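PDB 6ZXU: oxidoreductase, NAD-binding/iron-sulfur cluster-binding protein from Nitratireductor pacificus pht-3B, which is a catabolic reductive dehalogenase that binds cobalamin and two [4Fe-4S] clusters, probably removing halogen from its substrates by passing electrons through the clusters to the cobalt. Local coordinates for residues K569-K574 and L677-P681; C549-A553 and K574-Y578. All coordinates share one frame. Residue numbers count along the deposited sequence, not the author numbering.

In the fold
Both contacts sit on the same side of the chain's centre, their own centres about 10 Å apart, and both use helix 572-581. Contact 2 sets the loop 549-553 against the first turns of this helix, where C549 and C575 hold one iron-sulfur cluster; contact 1 lays the distant extended loop 677-681 over the helix N-terminus. Along the chain the segments alternate: 549-553, 569-574, 574-578, then 677-681. K574 belongs to both contacts, the backbone D571 N probably bonds A553 O at 2.8 Å, and L677 CD2 lies 3.5 Å from N552 O. Segment 677-681, about a hundred residues on from 569-574, is thus packed against the start of helix 572-581, beside the cobalamin.

Contact 1. Residues K569-K574 and L677-P681; sequences KADVEK and LAMYP
Segment 677-681 is extended, with no regular secondary structure, and runs past the start of helix 572-581; the nearest CA pair is D571 with L677, at 5.6 Å. K569-D571 are also extended, and the chain turns helical at V572. D571 is the N-cap: with chi1 t its OD1 accepts from K574 N at 3.1 Å, while OD2 reaches across to accept from A678 N at 3.0 Å, nearly linear. OD2 also has a salt bridge to R700. A water joins the two backbones, donating to A570 O and A678 O, each 2.7 Å away, and accepting from V572 N at 2.9 Å. E573, fully extended (chi1 and chi2 both t), takes a very short 2.4 Å hydrogen bond at OE1 from Y680 OH; salt bridges join OE1 to R700 and OE2 to K577. Y680 (chi1 m) brings its CD2 to 4.1 Å from V572 CG2. L677 packs its CD1 3.8 Å from K569 O, which is hydrogen-bonded to Y707 OH, and its CD2 3.9 Å from D571 CB. K569 NZ leads away to salt bridges with D503 and the cobalamin. One carboxylate thus caps the helix and ties the extended loop to its start, beside the cofactor pocket. Helix 700-709 covers L677-Y680, strand 560-562 meets M679 and P681, and helix 317-323 brings F317 against V572, E573 and Y680.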
ATOM      1  N   LYS A 569      23.062  -7.656  -1.013  1.00 18.71           N
ATOM      2  CA  LYS A 569      22.929  -6.897   0.229  1.00 15.36           C
ATOM      3  C   LYS A 569      23.222  -5.441  -0.032  1.00 15.04           C
ATOM      4  O   LYS A 569      24.317  -5.062  -0.469  1.00 16.10           O
ATOM      5  CB  LYS A 569      23.829  -7.458   1.376  1.00 15.36           C
ATOM      6  CG  LYS A 569      23.388  -6.918   2.745  1.00 15.52           C
ATOM      7  CD  LYS A 569      22.099  -7.633   3.147  1.00 19.09           C
ATOM      8  CE  LYS A 569      21.283  -6.836   4.060  1.00 23.52           C
ATOM      9  NZ  LYS A 569      19.996  -7.528   4.300  1.00 20.75           N
ATOM     10  N   ALA A 570      22.203  -4.608   0.126  1.00 13.52           N
ATOM     11  CA  ALA A 570      22.336  -3.187   0.087  1.00 12.95           C
ATOM     12  C   ALA A 570      22.990  -2.715   1.377  1.00 14.75           C
ATOM     13  O   ALA A 570      23.021  -3.430   2.379  1.00 14.05           O
ATOM     14  CB  ALA A 570      21.014  -2.517  -0.052  1.00 12.81           C
ATOM     15  N   ASP A 571      23.481  -1.492   1.367  1.00 14.31           N
ATOM     16  CA  ASP A 571      24.079  -0.869   2.590  1.00 14.33           C
ATOM     17  C   ASP A 571      22.978  -0.200   3.402  1.00 14.37           C
ATOM     18  O   ASP A 571      22.539   0.896   3.095  1.00 16.61           O
ATOM     19  CB  ASP A 571      25.152   0.134   2.215  1.00 15.52           C
ATOM     20  CG  ASP A 571      25.995   0.566   3.405  1.00 18.12           C
ATOM     21  OD1 ASP A 571      25.452   0.862   4.494  1.00 19.98           O
ATOM     22  OD2 ASP A 571      27.269   0.565   3.264  1.00 19.21           O
ATOM     23  N   VAL A 572      22.524  -0.886   4.433  1.00 12.86           N
ATOM     24  CA  VAL A 572      21.386  -0.457   5.169  1.00 14.14           C
ATOM     25  C   VAL A 572      21.683   0.756   6.037  1.00 16.96           C
ATOM     26  O   VAL A 572      20.782   1.528   6.378  1.00 14.66           O
ATOM     27  CB  VAL A 572      20.728  -1.602   5.968  1.00 13.94           C
ATOM     28  CG1 VAL A 572      20.296  -2.716   5.037  1.00 15.62           C
ATOM     29  CG2 VAL A 572      21.648  -2.148   7.043  1.00 15.39           C
ATOM     30  N   GLU A 573      22.941   0.924   6.417  1.00 14.60           N
ATOM     31  CA  GLU A 573      23.326   2.136   7.151  1.00 15.62           C
ATOM     32  C   GLU A 573      23.214   3.383   6.270  1.00 16.13           C
ATOM     33  O   GLU A 573      22.652   4.394   6.714  1.00 17.77           O
ATOM     34  CB  GLU A 573      24.722   1.996   7.640  1.00 19.41           C
ATOM     35  CG  GLU A 573      25.229   3.246   8.349  1.00 22.96           C
ATOM     36  CD  GLU A 573      26.671   3.030   8.822  1.00 28.42           C
ATOM     37  OE1 GLU A 573      27.300   1.935   8.589  1.00 26.93           O
ATOM     38  OE2 GLU A 573      27.195   3.965   9.453  1.00 38.01           O
ATOM     39  N   LYS A 574      23.704   3.319   5.047  1.00 14.89           N
ATOM     40  CA  LYS A 574      23.601   4.455   4.119  1.00 16.08           C
ATOM     41  C   LYS A 574      22.151   4.759   3.747  1.00 15.92           C
ATOM     42  O   LYS A 574      21.698   5.934   3.864  1.00 13.32           O
ATOM     43  CB  LYS A 574      24.392   4.232   2.873  1.00 17.22           C
ATOM     44  CG  LYS A 574      25.876   4.223   3.089  1.00 19.89           C
ATOM     45  CD  LYS A 574      26.656   4.581   1.833  1.00 20.63           C
ATOM     46  CE  LYS A 574      26.563   3.470   0.844  1.00 17.84           C
ATOM     47  NZ  LYS A 574      27.508   3.603  -0.308  1.00 17.28           N
ATOM     48  N   LEU A 677      30.495  -1.794   0.148  1.00 16.51           N
ATOM     49  CA  LEU A 677      29.393  -1.605   1.034  1.00 17.47           C
ATOM     50  C   LEU A 677      29.670  -2.319   2.389  1.00 16.16           C
ATOM     51  O   LEU A 677      30.489  -3.223   2.469  1.00 17.45           O
ATOM     52  CB  LEU A 677      28.086  -2.138   0.355  1.00 19.82           C
ATOM     53  CG  LEU A 677      27.730  -1.490  -1.002  1.00 18.78           C
ATOM     54  CD1 LEU A 677      26.512  -2.161  -1.538  1.00 19.53           C
ATOM     55  CD2 LEU A 677      27.454   0.038  -0.916  1.00 19.70           C
ATOM     56  N   ALA A 678      28.949  -1.886   3.424  1.00 16.54           N
ATOM     57  CA  ALA A 678      29.006  -2.499   4.741  1.00 15.62           C
ATOM     58  C   ALA A 678      27.756  -3.375   4.934  1.00 15.23           C
ATOM     59  O   ALA A 678      26.666  -3.035   4.418  1.00 16.99           O
ATOM     60  CB  ALA A 678      29.065  -1.452   5.813  1.00 16.32           C
ATOM     61  N   MET A 679      27.916  -4.532   5.532  1.00 15.12           N
ATOM     62  CA  MET A 679      26.784  -5.401   5.856  1.00 15.29           C
ATOM     63  C   MET A 679      26.756  -5.661   7.359  1.00 16.42           C
ATOM     64  O   MET A 679      27.786  -5.642   7.997  1.00 16.30           O
ATOM     65  CB  MET A 679      26.816  -6.714   5.096  1.00 17.26           C
ATOM     66  CG  MET A 679      28.038  -7.524   5.311  1.00 21.06           C
ATOM     67  SD  MET A 679      27.951  -9.230   4.811  1.00 23.41           S
ATOM     68  CE  MET A 679      27.159  -9.268   3.209  1.00 25.49           C
ATOM     69  N   TYR A 680      25.592  -5.944   7.886  1.00 15.17           N
ATOM     70  CA  TYR A 680      25.445  -6.081   9.317  1.00 16.62           C
ATOM     71  C   TYR A 680      24.660  -7.355   9.608  1.00 17.39           C
ATOM     72  O   TYR A 680      23.485  -7.299   9.987  1.00 14.68           O
ATOM     73  CB  TYR A 680      24.785  -4.865   9.912  1.00 16.13           C
ATOM     74  CG  TYR A 680      25.599  -3.630   9.719  1.00 17.86           C
ATOM     75  CD1 TYR A 680      26.697  -3.377  10.488  1.00 20.22           C
ATOM     76  CD2 TYR A 680      25.347  -2.777   8.658  1.00 17.51           C
ATOM     77  CE1 TYR A 680      27.505  -2.270  10.279  1.00 20.11           C
ATOM     78  CE2 TYR A 680      26.180  -1.687   8.390  1.00 20.57           C
ATOM     79  CZ  TYR A 680      27.274  -1.448   9.234  1.00 21.21           C
ATOM     80  OH  TYR A 680      28.086  -0.305   9.009  1.00 23.25           O
ATOM     81  N   PRO A 681      25.342  -8.515   9.475  1.00 18.95           N
ATOM     82  CA  PRO A 681      24.700  -9.756   9.870  1.00 18.52           C
ATOM     83  C   PRO A 681      24.635  -9.807  11.386  1.00 17.94           C
ATOM     84  O   PRO A 681      25.185  -8.946  12.031  1.00 16.31           O
ATOM     85  CB  PRO A 681      25.627 -10.820   9.293  1.00 19.15           C
ATOM     86  CG  PRO A 681      26.952 -10.150   9.248  1.00 20.79           C
ATOM     87  CD  PRO A 681      26.697  -8.727   8.969  1.00 18.24           C
TER
HETATM   88  O   HOH W   1      23.995  -3.316   4.883  1.00 16.63           O

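Contact 2. Residues C549-A553 and K574-Y578. With SF4 (iron/sulfur cluster), chain E.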
ATOM      1  N   CYS A 549      20.220   5.376  -7.048  1.00 15.43           N
ATOM      2  CA  CYS A 549      20.039   5.516  -5.581  1.00 16.35           C
ATOM      3  C   CYS A 549      20.794   6.790  -5.129  1.00 18.10           C
ATOM      4  O   CYS A 549      22.003   6.826  -5.362  1.00 13.95           O
ATOM      5  CB  CYS A 549      20.642   4.310  -4.785  1.00 17.32           C
ATOM      6  SG  CYS A 549      20.691   4.563  -2.999  1.00 15.20           S
ATOM      7  N   PRO A 550      20.112   7.770  -4.492  1.00 15.74           N
ATOM      8  CA  PRO A 550      20.795   9.011  -4.068  1.00 18.65           C
ATOM      9  C   PRO A 550      21.986   8.829  -3.141  1.00 22.39           C
ATOM     10  O   PRO A 550      22.860   9.668  -3.153  1.00 22.20           O
ATOM     11  CB  PRO A 550      19.719   9.795  -3.357  1.00 18.00           C
ATOM     12  CG  PRO A 550      18.411   9.183  -3.849  1.00 18.51           C
ATOM     13  CD  PRO A 550      18.695   7.771  -4.138  1.00 15.57           C
ATOM     14  N   CYS A 551      22.123   7.699  -2.431  1.00 19.00           N
ATOM     15  CA  CYS A 551      23.261   7.488  -1.550  1.00 18.69           C
ATOM     16  C   CYS A 551      24.078   6.253  -1.846  1.00 15.91           C
ATOM     17  O   CYS A 551      24.808   5.834  -1.004  1.00 17.80           O
ATOM     18  CB  CYS A 551      22.817   7.483  -0.101  1.00 19.29           C
ATOM     19  SG  CYS A 551      21.773   6.085   0.276  1.00 18.60           S
ATOM     20  N   ASN A 552      24.001   5.729  -3.058  1.00 15.67           N
ATOM     21  CA  ASN A 552      24.807   4.596  -3.493  1.00 15.87           C
ATOM     22  C   ASN A 552      24.730   3.379  -2.589  1.00 16.46           C
ATOM     23  O   ASN A 552      25.726   2.700  -2.366  1.00 14.54           O
ATOM     24  CB  ASN A 552      26.264   4.977  -3.710  1.00 21.17           C
ATOM     25  CG  ASN A 552      26.406   6.240  -4.545  1.00 24.06           C
ATOM     26  OD1 ASN A 552      25.804   6.386  -5.649  1.00 22.95           O
ATOM     27  ND2 ASN A 552      27.126   7.203  -3.978  1.00 25.93           N
ATOM     28  N   ALA A 553      23.546   3.123  -2.028  1.00 14.88           N
ATOM     29  CA  ALA A 553      23.407   2.055  -1.054  1.00 14.72           C
ATOM     30  C   ALA A 553      23.186   0.702  -1.748  1.00 14.57           C
ATOM     31  O   ALA A 553      23.389  -0.324  -1.143  1.00 15.14           O
ATOM     32  CB  ALA A 553      22.250   2.361  -0.113  1.00 15.08           C
ATOM     33  N   LYS A 574      23.704   3.319   5.047  1.00 14.89           N
ATOM     34  CA  LYS A 574      23.601   4.455   4.119  1.00 16.08           C
ATOM     35  C   LYS A 574      22.151   4.759   3.747  1.00 15.92           C
ATOM     36  O   LYS A 574      21.698   5.934   3.864  1.00 13.32           O
ATOM     37  CB  LYS A 574      24.392   4.232   2.873  1.00 17.22           C
ATOM     38  CG  LYS A 574      25.876   4.223   3.089  1.00 19.89           C
ATOM     39  CD  LYS A 574      26.656   4.581   1.833  1.00 20.63           C
ATOM     40  CE  LYS A 574      26.563   3.470   0.844  1.00 17.84           C
ATOM     41  NZ  LYS A 574      27.508   3.603  -0.308  1.00 17.28           N
ATOM     42  N   CYS A 575      21.361   3.717   3.443  1.00 15.68           N
ATOM     43  CA  CYS A 575      19.960   3.947   3.134  1.00 14.87           C
ATOM     44  C   CYS A 575      19.207   4.487   4.372  1.00 14.69           C
ATOM     45  O   CYS A 575      18.496   5.532   4.284  1.00 13.51           O
ATOM     46  CB  CYS A 575      19.297   2.703   2.560  1.00 14.51           C
ATOM     47  SG  CYS A 575      17.550   2.915   2.331  1.00 14.10           S
ATOM     48  N   THR A 576      19.413   3.934   5.548  1.00 14.15           N
ATOM     49  CA  THR A 576      18.738   4.485   6.719  1.00 14.14           C
ATOM     50  C   THR A 576      19.029   5.974   6.937  1.00 14.48           C
ATOM     51  O   THR A 576      18.129   6.800   7.169  1.00 12.93           O
ATOM     52  CB  THR A 576      19.116   3.699   8.028  1.00 14.02           C
ATOM     53  OG1 THR A 576      18.762   2.343   7.849  1.00 11.68           O
ATOM     54  CG2 THR A 576      18.315   4.219   9.204  1.00 14.06           C
ATOM     55  N   LYS A 577      20.314   6.346   6.860  1.00 18.05           N
ATOM     56  CA  LYS A 577      20.691   7.724   7.114  1.00 17.75           C
ATOM     57  C   LYS A 577      20.059   8.650   6.070  1.00 18.44           C
ATOM     58  O   LYS A 577      19.537   9.721   6.424  1.00 18.66           O
ATOM     59  CB  LYS A 577      22.207   7.857   7.086  1.00 22.59           C
ATOM     60  CG  LYS A 577      22.803   7.421   8.401  1.00 29.70           C
ATOM     61  CD  LYS A 577      24.337   7.362   8.347  1.00 33.47           C
ATOM     62  CE  LYS A 577      24.901   7.375   9.776  1.00 38.64           C
ATOM     63  NZ  LYS A 577      26.230   6.720   9.799  1.00 45.37           N
ATOM     64  N   TYR A 578      20.057   8.268   4.792  1.00 18.40           N
ATOM     65  CA  TYR A 578      19.417   9.094   3.781  1.00 17.55           C
ATOM     66  C   TYR A 578      17.910   9.246   4.041  1.00 17.79           C
ATOM     67  O   TYR A 578      17.391  10.356   4.107  1.00 16.08           O
ATOM     68  CB  TYR A 578      19.700   8.586   2.354  1.00 18.19           C
ATOM     69  CG  TYR A 578      19.166   9.509   1.292  1.00 18.87           C
ATOM     70  CD1 TYR A 578      19.820  10.689   0.981  1.00 17.53           C
ATOM     71  CD2 TYR A 578      17.962   9.257   0.651  1.00 16.06           C
ATOM     72  CE1 TYR A 578      19.304  11.582   0.035  1.00 20.14           C
ATOM     73  CE2 TYR A 578      17.464  10.128  -0.301  1.00 20.54           C
ATOM     74  CZ  TYR A 578      18.148  11.299  -0.620  1.00 18.22           C
ATOM     75  OH  TYR A 578      17.640  12.170  -1.559  1.00 19.17           O
TER
HETATM   76 FE1  SF4 E 702      17.222   3.634   0.206  1.00 14.59          FE
HETATM   77 FE2  SF4 E 702      16.233   5.585  -1.497  1.00 15.43          FE
HETATM   78 FE3  SF4 E 702      16.176   2.904  -2.277  1.00 14.06          FE
HETATM   79 FE4  SF4 E 702      18.545   4.290  -2.129  1.00 16.30          FE
HETATM   80  S1  SF4 E 702      16.831   4.693  -3.456  1.00 17.80           S
HETATM   81  S2  SF4 E 702      18.091   2.224  -1.341  1.00 17.65           S
HETATM   82  S3  SF4 E 702      18.130   5.639  -0.350  1.00 18.06           S
HETATM   83  S4  SF4 E 702      15.152   3.822  -0.527  1.00 17.87           S
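Metal ligation comes first: C549 SG binds FE4 and C575 SG binds FE1, each at 2.3 Å, so the cubane bridges loop and helix. C588 and C591 belong to the same cluster site, within the ferredoxin-type dicluster region. Two backbone amides, A553 N and C551 N, donate hydrogen bonds to C549 SG, at 3.3 and 3.5 Å, an NH...S pattern familiar around iron-sulfur clusters, alongside the type I turn C549-N552, closed by N552 N to C549 O at 3.2 Å. Between the segments, K574 NZ donates to N552 O at 2.9 Å; Y578 OH is hydrogen-bonded to D441 and R661. The remainder is packing. P550 CB sits over the face of the Y578 ring, 3.9 Å from its centroid, a CH-pi contact; C551 SG makes an oblique sulfur-aromatic contact, 5.3 Å from that centroid, and is 3.7 Å from cluster S3. A553 CB lies 4.0 Å from C575 CB. The loop follows helix 544-548 and leads to strand 560-562, facing helix 572-581, whose C575 and T576 touch the cobalamin.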